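Local atomic coordinates of RNA 2'-o-ribose methyltransferase (Thermus thermophilus, PDB entry 1IPA), a protein that probably transfers a methyl group to the ribose 2'-oxygen of an RNA nucleotide, as a knotted methyltransferase of the TrmH (SpoU) family. Residues Val120-Glu125 with Ala174-Val179; Ala144-Gly149 with Leu180-Gln185; Val233-Gln238 with Ala250-Tyr255. All coordinates share one frame; numbering follows the deposited sequence.

Contact 1: residues Val120-Glu125 with Ala174-Val179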
ATOM      1  N   VAL A 120       2.396 -12.037   3.460  1.00 27.22           N
ATOM      2  CA  VAL A 120       1.072 -12.465   3.039  1.00 28.48           C
ATOM      3  C   VAL A 120       0.070 -11.875   4.025  1.00 29.09           C
ATOM      4  O   VAL A 120       0.073 -12.220   5.207  1.00 28.25           O
ATOM      5  CB  VAL A 120       0.946 -14.009   3.036  1.00 29.37           C
ATOM      6  CG1 VAL A 120      -0.439 -14.421   2.567  1.00 30.40           C
ATOM      7  CG2 VAL A 120       1.997 -14.616   2.122  1.00 28.63           C
ATOM      8  N   ALA A 121      -0.773 -10.967   3.545  1.00 29.80           N
ATOM      9  CA  ALA A 121      -1.770 -10.346   4.400  1.00 33.16           C
ATOM     10  C   ALA A 121      -3.129 -10.987   4.151  1.00 35.24           C
ATOM     11  O   ALA A 121      -3.609 -11.038   3.020  1.00 37.40           O
ATOM     12  CB  ALA A 121      -1.824  -8.850   4.138  1.00 34.47           C
ATOM     13  N   VAL A 122      -3.740 -11.475   5.223  1.00 37.25           N
ATOM     14  CA  VAL A 122      -5.037 -12.144   5.152  1.00 39.80           C
ATOM     15  C   VAL A 122      -6.133 -11.338   5.847  1.00 42.17           C
ATOM     16  O   VAL A 122      -5.948 -10.869   6.972  1.00 42.57           O
ATOM     17  CB  VAL A 122      -4.966 -13.539   5.828  1.00 40.07           C
ATOM     18  CG1 VAL A 122      -6.321 -14.226   5.753  1.00 39.57           C
ATOM     19  CG2 VAL A 122      -3.875 -14.386   5.171  1.00 37.50           C
ATOM     20  N   GLY A 123      -7.273 -11.194   5.174  1.00 43.73           N
ATOM     21  CA  GLY A 123      -8.388 -10.458   5.745  1.00 44.71           C
ATOM     22  C   GLY A 123      -8.175  -8.957   5.772  1.00 46.16           C
ATOM     23  O   GLY A 123      -8.802  -8.242   6.557  1.00 46.56           O
ATOM     24  N   LEU A 124      -7.277  -8.478   4.917  1.00 46.71           N
ATOM     25  CA  LEU A 124      -6.976  -7.052   4.835  1.00 46.83           C
ATOM     26  C   LEU A 124      -7.916  -6.426   3.808  1.00 46.94           C
ATOM     27  O   LEU A 124      -7.711  -6.571   2.600  1.00 46.44           O
ATOM     28  CB  LEU A 124      -5.527  -6.858   4.399  1.00 46.52           C
ATOM     29  CG  LEU A 124      -4.937  -5.466   4.576  1.00 47.18           C
ATOM     30  CD1 LEU A 124      -4.919  -5.127   6.055  1.00 47.82           C
ATOM     31  CD2 LEU A 124      -3.528  -5.426   4.005  1.00 45.92           C
ATOM     32  N   GLU A 125      -8.939  -5.730   4.298  1.00 47.60           N
ATOM     33  CA  GLU A 125      -9.940  -5.108   3.437  1.00 47.81           C
ATOM     34  C   GLU A 125      -9.965  -3.586   3.449  1.00 46.62           C
ATOM     35  O   GLU A 125     -10.497  -2.967   2.529  1.00 47.14           O
ATOM     36  CB  GLU A 125     -11.327  -5.630   3.817  1.00 49.72           C
ATOM     37  CG  GLU A 125     -11.476  -7.133   3.668  1.00 52.99           C
ATOM     38  CD  GLU A 125     -12.110  -7.778   4.887  1.00 56.63           C
ATOM     39  OE1 GLU A 125     -12.248  -9.021   4.897  1.00 57.29           O
ATOM     40  OE2 GLU A 125     -12.465  -7.045   5.837  1.00 57.58           O
ATOM     41  N   ALA A 174      -5.392 -12.355  -4.629  1.00 34.43           N
ATOM     42  CA  ALA A 174      -5.903 -13.644  -5.072  1.00 33.27           C
ATOM     43  C   ALA A 174      -6.644 -14.255  -3.893  1.00 34.29           C
ATOM     44  O   ALA A 174      -6.516 -13.781  -2.760  1.00 33.67           O
ATOM     45  CB  ALA A 174      -4.759 -14.544  -5.502  1.00 31.92           C
ATOM     46  N   SER A 175      -7.418 -15.302  -4.151  1.00 35.63           N
ATOM     47  CA  SER A 175      -8.167 -15.957  -3.088  1.00 36.35           C
ATOM     48  C   SER A 175      -7.195 -16.678  -2.167  1.00 35.06           C
ATOM     49  O   SER A 175      -6.088 -17.027  -2.574  1.00 33.00           O
ATOM     50  CB  SER A 175      -9.152 -16.968  -3.676  1.00 38.81           C
ATOM     51  OG  SER A 175      -8.458 -18.056  -4.264  1.00 41.33           O
ATOM     52  N   GLU A 176      -7.616 -16.903  -0.929  1.00 34.45           N
ATOM     53  CA  GLU A 176      -6.777 -17.588   0.033  1.00 36.67           C
ATOM     54  C   GLU A 176      -6.290 -18.915  -0.543  1.00 36.99           C
ATOM     55  O   GLU A 176      -5.106 -19.226  -0.462  1.00 38.90           O
ATOM     56  CB  GLU A 176      -7.545 -17.813   1.336  1.00 38.68           C
ATOM     57  CG  GLU A 176      -8.140 -16.527   1.909  1.00 43.38           C
ATOM     58  CD  GLU A 176      -8.694 -16.678   3.326  1.00 46.13           C
ATOM     59  OE1 GLU A 176      -9.340 -15.720   3.810  1.00 45.70           O
ATOM     60  OE2 GLU A 176      -8.474 -17.739   3.956  1.00 47.48           O
ATOM     61  N   SER A 177      -7.197 -19.685  -1.141  1.00 37.23           N
ATOM     62  CA  SER A 177      -6.847 -20.977  -1.736  1.00 37.85           C
ATOM     63  C   SER A 177      -5.813 -20.788  -2.835  1.00 38.31           C
ATOM     64  O   SER A 177      -4.858 -21.554  -2.934  1.00 38.95           O
ATOM     65  CB  SER A 177      -8.081 -21.654  -2.347  1.00 40.29           C
ATOM     66  OG  SER A 177      -9.199 -21.595  -1.479  1.00 42.96           O
ATOM     67  N   GLU A 178      -6.017 -19.768  -3.663  1.00 38.15           N
ATOM     68  CA  GLU A 178      -5.106 -19.468  -4.763  1.00 39.67           C
ATOM     69  C   GLU A 178      -3.712 -19.099  -4.270  1.00 37.43           C
ATOM     70  O   GLU A 178      -2.705 -19.530  -4.838  1.00 37.27           O
ATOM     71  CB  GLU A 178      -5.659 -18.319  -5.614  1.00 42.99           C
ATOM     72  CG  GLU A 178      -6.828 -18.689  -6.506  1.00 46.64           C
ATOM     73  CD  GLU A 178      -7.489 -17.469  -7.124  1.00 49.43           C
ATOM     74  OE1 GLU A 178      -8.166 -16.718  -6.385  1.00 50.56           O
ATOM     75  OE2 GLU A 178      -7.324 -17.254  -8.343  1.00 50.37           O
ATOM     76  N   VAL A 179      -3.658 -18.287  -3.220  1.00 36.19           N
ATOM     77  CA  VAL A 179      -2.385 -17.867  -2.653  1.00 34.71           C
ATOM     78  C   VAL A 179      -1.693 -19.045  -1.983  1.00 34.77           C
ATOM     79  O   VAL A 179      -0.483 -19.217  -2.114  1.00 36.11           O
ATOM     80  CB  VAL A 179      -2.588 -16.718  -1.641  1.00 34.11           C
ATOM     81  CG1 VAL A 179      -1.327 -16.502  -0.811  1.00 32.06           C
ATOM     82  CG2 VAL A 179      -2.941 -15.440  -2.394  1.00 33.61           C
TER

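Contact 2: residues Ala144-Gly149 with Leu180-Gln185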
ATOM      1  N   ALA A 144       7.653  -8.662  -2.028  1.00 26.70           N
ATOM      2  CA  ALA A 144       6.278  -8.616  -2.483  1.00 27.82           C
ATOM      3  C   ALA A 144       5.301  -8.756  -1.341  1.00 27.45           C
ATOM      4  O   ALA A 144       5.631  -9.295  -0.286  1.00 29.48           O
ATOM      5  CB  ALA A 144       6.028  -9.729  -3.502  1.00 27.55           C
ATOM      6  N   VAL A 145       4.093  -8.263  -1.566  1.00 27.65           N
ATOM      7  CA  VAL A 145       3.032  -8.373  -0.578  1.00 28.12           C
ATOM      8  C   VAL A 145       1.903  -9.099  -1.261  1.00 29.18           C
ATOM      9  O   VAL A 145       1.349  -8.616  -2.247  1.00 32.05           O
ATOM     10  CB  VAL A 145       2.510  -7.005  -0.113  1.00 24.66           C
ATOM     11  CG1 VAL A 145       1.312  -7.200   0.808  1.00 23.87           C
ATOM     12  CG2 VAL A 145       3.607  -6.252   0.607  1.00 24.07           C
ATOM     13  N   LEU A 146       1.571 -10.277  -0.761  1.00 29.53           N
ATOM     14  CA  LEU A 146       0.491 -11.023  -1.358  1.00 31.91           C
ATOM     15  C   LEU A 146      -0.716 -10.829  -0.473  1.00 33.42           C
ATOM     16  O   LEU A 146      -0.714 -11.218   0.695  1.00 34.94           O
ATOM     17  CB  LEU A 146       0.852 -12.508  -1.468  1.00 31.50           C
ATOM     18  CG  LEU A 146       2.177 -12.781  -2.175  1.00 31.50           C
ATOM     19  CD1 LEU A 146       2.376 -14.281  -2.313  1.00 31.75           C
ATOM     20  CD2 LEU A 146       2.182 -12.103  -3.543  1.00 32.72           C
ATOM     21  N   VAL A 147      -1.740 -10.201  -1.038  1.00 33.93           N
ATOM     22  CA  VAL A 147      -2.969  -9.945  -0.316  1.00 34.69           C
ATOM     23  C   VAL A 147      -4.026 -10.991  -0.662  1.00 36.93           C
ATOM     24  O   VAL A 147      -4.424 -11.135  -1.825  1.00 37.50           O
ATOM     25  CB  VAL A 147      -3.523  -8.551  -0.654  1.00 34.44           C
ATOM     26  CG1 VAL A 147      -4.820  -8.312   0.110  1.00 32.53           C
ATOM     27  CG2 VAL A 147      -2.482  -7.483  -0.310  1.00 33.19           C
ATOM     28  N   ALA A 148      -4.468 -11.725   0.351  1.00 36.58           N
ATOM     29  CA  ALA A 148      -5.487 -12.739   0.155  1.00 37.79           C
ATOM     30  C   ALA A 148      -6.841 -12.081   0.347  1.00 38.82           C
ATOM     31  O   ALA A 148      -7.387 -12.118   1.442  1.00 39.86           O
ATOM     32  CB  ALA A 148      -5.309 -13.875   1.159  1.00 34.05           C
ATOM     33  N   GLY A 149      -7.371 -11.459  -0.706  1.00 41.80           N
ATOM     34  CA  GLY A 149      -8.676 -10.831  -0.590  1.00 44.11           C
ATOM     35  C   GLY A 149      -8.938  -9.477  -1.239  1.00 45.48           C
ATOM     36  O   GLY A 149      -9.330  -8.526  -0.551  1.00 47.65           O
ATOM     37  N   LEU A 180      -2.463 -19.865  -1.275  1.00 35.18           N
ATOM     38  CA  LEU A 180      -1.907 -21.035  -0.606  1.00 37.50           C
ATOM     39  C   LEU A 180      -1.348 -22.039  -1.617  1.00 39.24           C
ATOM     40  O   LEU A 180      -0.272 -22.597  -1.419  1.00 39.66           O
ATOM     41  CB  LEU A 180      -2.973 -21.680   0.287  1.00 36.77           C
ATOM     42  CG  LEU A 180      -3.147 -20.923   1.611  1.00 35.79           C
ATOM     43  CD1 LEU A 180      -4.375 -21.394   2.371  1.00 34.43           C
ATOM     44  CD2 LEU A 180      -1.890 -21.131   2.437  1.00 34.02           C
ATOM     45  N   ASP A 181      -2.066 -22.251  -2.716  1.00 41.19           N
ATOM     46  CA  ASP A 181      -1.597 -23.172  -3.746  1.00 43.14           C
ATOM     47  C   ASP A 181      -0.339 -22.589  -4.369  1.00 42.92           C
ATOM     48  O   ASP A 181       0.566 -23.320  -4.774  1.00 44.05           O
ATOM     49  CB  ASP A 181      -2.657 -23.365  -4.831  1.00 45.22           C
ATOM     50  CG  ASP A 181      -3.930 -24.000  -4.301  1.00 47.86           C
ATOM     51  OD1 ASP A 181      -4.875 -24.167  -5.100  1.00 50.07           O
ATOM     52  OD2 ASP A 181      -3.993 -24.330  -3.093  1.00 48.45           O
ATOM     53  N   TRP A 182      -0.277 -21.266  -4.440  1.00 43.01           N
ATOM     54  CA  TRP A 182       0.887 -20.604  -5.016  1.00 43.95           C
ATOM     55  C   TRP A 182       2.135 -20.863  -4.158  1.00 44.61           C
ATOM     56  O   TRP A 182       3.200 -21.212  -4.675  1.00 43.35           O
ATOM     57  CB  TRP A 182       0.638 -19.098  -5.119  1.00 43.11           C
ATOM     58  CG  TRP A 182       1.751 -18.358  -5.793  1.00 41.25           C
ATOM     59  CD1 TRP A 182       1.968 -18.256  -7.133  1.00 40.93           C
ATOM     60  CD2 TRP A 182       2.829 -17.665  -5.156  1.00 39.47           C
ATOM     61  NE1 TRP A 182       3.118 -17.545  -7.373  1.00 40.96           N
ATOM     62  CE2 TRP A 182       3.667 -17.169  -6.176  1.00 40.31           C
ATOM     63  CE3 TRP A 182       3.171 -17.417  -3.820  1.00 39.49           C
ATOM     64  CZ2 TRP A 182       4.830 -16.438  -5.906  1.00 39.26           C
ATOM     65  CZ3 TRP A 182       4.328 -16.690  -3.550  1.00 38.86           C
ATOM     66  CH2 TRP A 182       5.142 -16.210  -4.592  1.00 39.09           C
ATOM     67  N   ILE A 183       1.988 -20.687  -2.846  1.00 45.35           N
ATOM     68  CA  ILE A 183       3.087 -20.892  -1.902  1.00 45.68           C
ATOM     69  C   ILE A 183       3.701 -22.273  -2.114  1.00 46.72           C
ATOM     70  O   ILE A 183       4.900 -22.404  -2.353  1.00 46.13           O
ATOM     71  CB  ILE A 183       2.595 -20.809  -0.427  1.00 44.42           C
ATOM     72  CG1 ILE A 183       1.817 -19.514  -0.190  1.00 41.94           C
ATOM     73  CG2 ILE A 183       3.782 -20.889   0.523  1.00 43.09           C
ATOM     74  CD1 ILE A 183       2.636 -18.274  -0.307  1.00 42.62           C
ATOM     75  N   LYS A 184       2.863 -23.299  -2.020  1.00 48.59           N
ATOM     76  CA  LYS A 184       3.311 -24.676  -2.187  1.00 51.77           C
ATOM     77  C   LYS A 184       3.871 -24.933  -3.575  1.00 52.25           C
ATOM     78  O   LYS A 184       4.782 -25.735  -3.741  1.00 51.97           O
ATOM     79  CB  LYS A 184       2.157 -25.638  -1.893  1.00 52.58           C
ATOM     80  CG  LYS A 184       1.555 -25.418  -0.508  1.00 55.52           C
ATOM     81  CD  LYS A 184       2.651 -25.460   0.564  1.00 56.75           C
ATOM     82  CE  LYS A 184       2.325 -24.577   1.764  1.00 55.49           C
ATOM     83  NZ  LYS A 184       3.540 -24.358   2.593  1.00 54.02           N
ATOM     84  N   GLN A 185       3.332 -24.232  -4.564  1.00 53.92           N
ATOM     85  CA  GLN A 185       3.778 -24.382  -5.943  1.00 54.39           C
ATOM     86  C   GLN A 185       5.266 -24.060  -6.079  1.00 53.25           C
ATOM     87  O   GLN A 185       5.965 -24.637  -6.919  1.00 51.97           O
ATOM     88  CB  GLN A 185       2.963 -23.459  -6.852  1.00 58.21           C
ATOM     89  CG  GLN A 185       3.097 -23.765  -8.325  1.00 62.83           C
ATOM     90  CD  GLN A 185       2.811 -25.223  -8.623  1.00 66.62           C
ATOM     91  OE1 GLN A 185       1.831 -25.788  -8.128  1.00 69.37           O
ATOM     92  NE2 GLN A 185       3.661 -25.840  -9.436  1.00 68.04           N
TER

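Contact 3: residues Val233-Gln238 with Ala250-Tyr255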
ATOM      1  N   VAL A 233       4.165 -18.776  14.767  1.00 27.28           N
ATOM      2  CA  VAL A 233       4.837 -17.884  15.681  1.00 26.37           C
ATOM      3  C   VAL A 233       3.937 -16.767  16.235  1.00 24.45           C
ATOM      4  O   VAL A 233       2.897 -16.447  15.664  1.00 21.94           O
ATOM      5  CB  VAL A 233       6.070 -17.313  14.923  1.00 27.06           C
ATOM      6  CG1 VAL A 233       5.906 -15.827  14.668  1.00 25.25           C
ATOM      7  CG2 VAL A 233       7.338 -17.659  15.652  1.00 25.70           C
ATOM      8  N   ARG A 234       4.340 -16.172  17.350  1.00 23.99           N
ATOM      9  CA  ARG A 234       3.542 -15.097  17.921  1.00 23.27           C
ATOM     10  C   ARG A 234       4.347 -13.872  18.317  1.00 22.61           C
ATOM     11  O   ARG A 234       5.555 -13.942  18.570  1.00 19.57           O
ATOM     12  CB  ARG A 234       2.743 -15.586  19.135  1.00 24.28           C
ATOM     13  CG  ARG A 234       3.531 -15.663  20.427  1.00 27.49           C
ATOM     14  CD  ARG A 234       2.619 -15.955  21.604  1.00 30.61           C
ATOM     15  NE  ARG A 234       3.306 -15.681  22.853  1.00 35.05           N
ATOM     16  CZ  ARG A 234       4.285 -16.431  23.334  1.00 35.34           C
ATOM     17  NH1 ARG A 234       4.678 -17.509  22.673  1.00 38.86           N
ATOM     18  NH2 ARG A 234       4.896 -16.080  24.453  1.00 39.44           N
ATOM     19  N   ILE A 235       3.649 -12.742  18.347  1.00 22.17           N
ATOM     20  CA  ILE A 235       4.233 -11.467  18.735  1.00 23.53           C
ATOM     21  C   ILE A 235       3.775 -11.259  20.168  1.00 23.47           C
ATOM     22  O   ILE A 235       2.607 -11.009  20.428  1.00 25.14           O
ATOM     23  CB  ILE A 235       3.726 -10.324  17.824  1.00 24.27           C
ATOM     24  CG1 ILE A 235       4.287 -10.513  16.408  1.00 23.59           C
ATOM     25  CG2 ILE A 235       4.139  -8.974  18.392  1.00 22.10           C
ATOM     26  CD1 ILE A 235       3.692  -9.592  15.373  1.00 23.44           C
ATOM     27  N   PRO A 236       4.699 -11.375  21.121  1.00 25.39           N
ATOM     28  CA  PRO A 236       4.363 -11.210  22.534  1.00 24.59           C
ATOM     29  C   PRO A 236       3.727  -9.869  22.855  1.00 24.64           C
ATOM     30  O   PRO A 236       4.145  -8.836  22.333  1.00 24.61           O
ATOM     31  CB  PRO A 236       5.707 -11.415  23.226  1.00 23.91           C
ATOM     32  CG  PRO A 236       6.687 -10.869  22.217  1.00 24.28           C
ATOM     33  CD  PRO A 236       6.161 -11.438  20.925  1.00 26.35           C
ATOM     34  N   MET A 237       2.691  -9.911  23.690  1.00 24.45           N
ATOM     35  CA  MET A 237       1.969  -8.719  24.137  1.00 25.98           C
ATOM     36  C   MET A 237       2.267  -8.625  25.635  1.00 27.50           C
ATOM     37  O   MET A 237       1.932  -9.526  26.394  1.00 27.26           O
ATOM     38  CB  MET A 237       0.455  -8.871  23.927  1.00 25.72           C
ATOM     39  CG  MET A 237      -0.030  -9.015  22.466  1.00 25.33           C
ATOM     40  SD  MET A 237       0.314  -7.600  21.391  1.00 23.49           S
ATOM     41  CE  MET A 237       1.148  -8.376  20.134  1.00 25.12           C
ATOM     42  N   GLN A 238       2.890  -7.532  26.053  1.00 29.21           N
ATOM     43  CA  GLN A 238       3.274  -7.342  27.449  1.00 29.19           C
ATOM     44  C   GLN A 238       2.343  -6.546  28.359  1.00 29.82           C
ATOM     45  O   GLN A 238       2.606  -6.452  29.558  1.00 31.73           O
ATOM     46  CB  GLN A 238       4.662  -6.701  27.496  1.00 26.66           C
ATOM     47  CG  GLN A 238       5.761  -7.601  26.973  1.00 28.43           C
ATOM     48  CD  GLN A 238       6.341  -8.479  28.062  1.00 27.55           C
ATOM     49  OE1 GLN A 238       6.887  -7.979  29.035  1.00 28.62           O
ATOM     50  NE2 GLN A 238       6.228  -9.788  27.902  1.00 27.74           N
ATOM     51  N   ALA A 250       3.291  -6.286  10.778  1.00 20.47           N
ATOM     52  CA  ALA A 250       4.027  -6.576   9.561  1.00 20.06           C
ATOM     53  C   ALA A 250       5.426  -5.993   9.638  1.00 20.20           C
ATOM     54  O   ALA A 250       6.368  -6.596   9.144  1.00 19.66           O
ATOM     55  CB  ALA A 250       3.286  -6.026   8.347  1.00 20.90           C
ATOM     56  N   ALA A 251       5.563  -4.825  10.267  1.00 20.82           N
ATOM     57  CA  ALA A 251       6.878  -4.205  10.402  1.00 19.62           C
ATOM     58  C   ALA A 251       7.754  -5.036  11.336  1.00 20.99           C
ATOM     59  O   ALA A 251       8.920  -5.313  11.032  1.00 21.05           O
ATOM     60  CB  ALA A 251       6.752  -2.800  10.936  1.00 20.67           C
ATOM     61  N   LEU A 252       7.184  -5.431  12.470  1.00 19.37           N
ATOM     62  CA  LEU A 252       7.910  -6.224  13.451  1.00 19.73           C
ATOM     63  C   LEU A 252       8.480  -7.500  12.834  1.00 18.34           C
ATOM     64  O   LEU A 252       9.677  -7.740  12.885  1.00 19.58           O
ATOM     65  CB  LEU A 252       6.988  -6.576  14.624  1.00 18.13           C
ATOM     66  CG  LEU A 252       6.595  -5.376  15.492  1.00 20.23           C
ATOM     67  CD1 LEU A 252       5.512  -5.766  16.496  1.00 20.33           C
ATOM     68  CD2 LEU A 252       7.837  -4.863  16.210  1.00 17.25           C
ATOM     69  N   LEU A 253       7.611  -8.312  12.249  1.00 17.82           N
ATOM     70  CA  LEU A 253       8.017  -9.563  11.623  1.00 19.03           C
ATOM     71  C   LEU A 253       9.023  -9.344  10.496  1.00 19.78           C
ATOM     72  O   LEU A 253      10.021 -10.045  10.408  1.00 21.72           O
ATOM     73  CB  LEU A 253       6.786 -10.280  11.067  1.00 18.92           C
ATOM     74  CG  LEU A 253       5.700 -10.551  12.108  1.00 16.68           C
ATOM     75  CD1 LEU A 253       4.378 -10.776  11.414  1.00 15.83           C
ATOM     76  CD2 LEU A 253       6.098 -11.742  12.970  1.00 14.35           C
ATOM     77  N   LEU A 254       8.763  -8.360   9.643  1.00 21.41           N
ATOM     78  CA  LEU A 254       9.649  -8.087   8.521  1.00 20.88           C
ATOM     79  C   LEU A 254      11.002  -7.497   8.930  1.00 22.05           C
ATOM     80  O   LEU A 254      12.027  -7.809   8.304  1.00 22.11           O
ATOM     81  CB  LEU A 254       8.936  -7.198   7.497  1.00 18.50           C
ATOM     82  CG  LEU A 254       7.662  -7.847   6.930  1.00 18.37           C
ATOM     83  CD1 LEU A 254       7.040  -6.953   5.875  1.00 18.02           C
ATOM     84  CD2 LEU A 254       7.996  -9.208   6.337  1.00 17.24           C
ATOM     85  N   TYR A 255      11.024  -6.661   9.969  1.00 21.34           N
ATOM     86  CA  TYR A 255      12.294  -6.107  10.425  1.00 21.28           C
ATOM     87  C   TYR A 255      13.135  -7.165  11.117  1.00 20.38           C
ATOM     88  O   TYR A 255      14.350  -7.091  11.100  1.00 21.81           O
ATOM     89  CB  TYR A 255      12.089  -4.907  11.356  1.00 20.65           C
ATOM     90  CG  TYR A 255      12.116  -3.608  10.589  1.00 19.37           C
ATOM     91  CD1 TYR A 255      10.974  -3.140   9.929  1.00 19.21           C
ATOM     92  CD2 TYR A 255      13.302  -2.891  10.445  1.00 17.69           C
ATOM     93  CE1 TYR A 255      11.017  -1.996   9.142  1.00 17.05           C
ATOM     94  CE2 TYR A 255      13.353  -1.743   9.661  1.00 17.94           C
ATOM     95  CZ  TYR A 255      12.210  -1.305   9.013  1.00 17.76           C
ATOM     96  OH  TYR A 255      12.258  -0.176   8.234  1.00 18.75           O
TER

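Contact 1: residues Val120-Glu125 with Ala174-Val179
A helix packed on one face of a parallel sheet, the basic layer of a Rossmann-like fold, brings V120 and V122 of strand 117-122 against V179 and E176 of helix 176-185. V120 and V122 are alternate residues of the strand, and so turn their side chains to the same face of the sheet. V120 and V179 approach tip to tip, CG1 of V120 lying 4.1 Å from CG1 of V179. In V179 this methyl stands opposite the backbone N (chi1 167°), which sends it out toward the strand. One turn earlier, at the start of the helix, E176 holds its chain extended beyond CG and crosses the V122 side chain at about a right angle. Its OE1 ends 3.9 Å from V122 CG1, a van der Waals contact. The other oxygen, OE2, accepts a hydrogen bond from W225 NE1, and the W225 side chain also touches V120, V122 and V179. Short beta-branched valines suit a buried strand facing a helix, while glutamate is long enough to carry its carboxylate from the start of the helix to V122 and W225. The valine contacts are without direction, so the aim of the E176 carboxylate probably owes more to its bond with the indole than to V122.

Contact 2: residues Ala144-Gly149 with Leu180-Gln185
L146 projects from strand 144-148 toward W182 and I183 of helix 176-185, and nearly all of the contact runs through this one leucine. Its CB leaves the strand on the face that the helix covers. CG lies beside the backbone N and opposite the carbonyl carbon (chi1 -53°), and there the chain forks. CD1 continues the extended line from CA (chi2 -176°) and becomes the tip that reaches the tryptophan, whereas CD2 branches off short of the ring. The L146 CD1 methyl sits 3.3 Å from W182 CZ3, a tight approach. W182 CE3 (3.6 Å) is the next nearest to L146 CD1, which thus meets the benzene part of the indole, approaching it obliquely. The same CD1 lies 4.5 Å from I183 CD1, a looser contact. This is the helix-on-sheet packing of the knotted SpoU domain: a flat indole and a branched isoleucine of the helix meet the strand, and leucine suits its place because one arm of its fork is long enough to reach both. The L146 and W182 side chains cross at about a right angle, and the I183 CD1 methyl stands at the edge of the indole, in its plane. I118 of the neighbouring strand 117-122 touches both L146 and W182. On the helix itself the W182 ring also meets that of H186, with the planes at about 40°, and P112 packs against the indole from a loop.

Contact 3: residues Val233-Gln238 with Ala250-Tyr255
Purely apolar packing joins V233, at the end of the edge strand 231-233, and I235, in the loop after it, to L252 and L253 of the long C-terminal helix 246-261. I235 does most of the work, because its branches serve two leucines. Its CG1 lies beside the backbone N (chi1 -68°) and carries an extended arm whose CD1 comes 4.0 Å from L253 CG and equally near L253 CD2. The other branch, CG2, stands opposite the backbone N and meets L252 CD1 at 4.0 Å. Both leucines meet the isoleucine at a slant, and they are consecutive on the helix, so I235 leans across neighbouring positions of a single turn. V233 adds a looser contact, its CG1 standing 4.4 Å from L253 CD2. Isoleucine suits the place by having two arms of unequal length, and leucine by having a forked tip that can offer several carbons to one methyl. Cutting I235 back to an alanine removes both arms, and would probably leave L252 CD1 without its mate on the loop, L253 with V233 alone from this segment, and a gap between loop and helix. R234, between the two apolar residues, turns away from the helix, and its NH1 donates to A197 O. Deeper in, L253 touches I212 and V214 of strand 210-214, while the next residue, L254, packs on L117 and L119 of strand 117-122. L253 thus packs against sheet and loop at once, while L254 goes to the sheet and L252 to the loop. Such close association of a late loop with the last helix is consistent with the deep trefoil knot of SpoU-type methyltransferases, in which the C-terminal part of the chain is threaded through a loop and the knotted region shapes the active site.

From the N terminus, strand 117-122 opens contact 1 and strand 144-148 opens contact 2 before helix 176-185 closes both, 174-179 first and 180-185 next. The two loops therefore cross, and the helix ties adjacent strands of the parallel sheet together from one side. The strands are themselves joined by probable backbone hydrogen bonds, A121 N lying 2.9 Å from L146 O. Contact 3 follows in series: 233-238 and 250-255 close a short loop near the C terminus, the centre of contact 3 about 19 Å from that of contact 1. Its helix packs on residues of strand 117-122 that alternate with those of contact 1, so the sheet is covered on both faces.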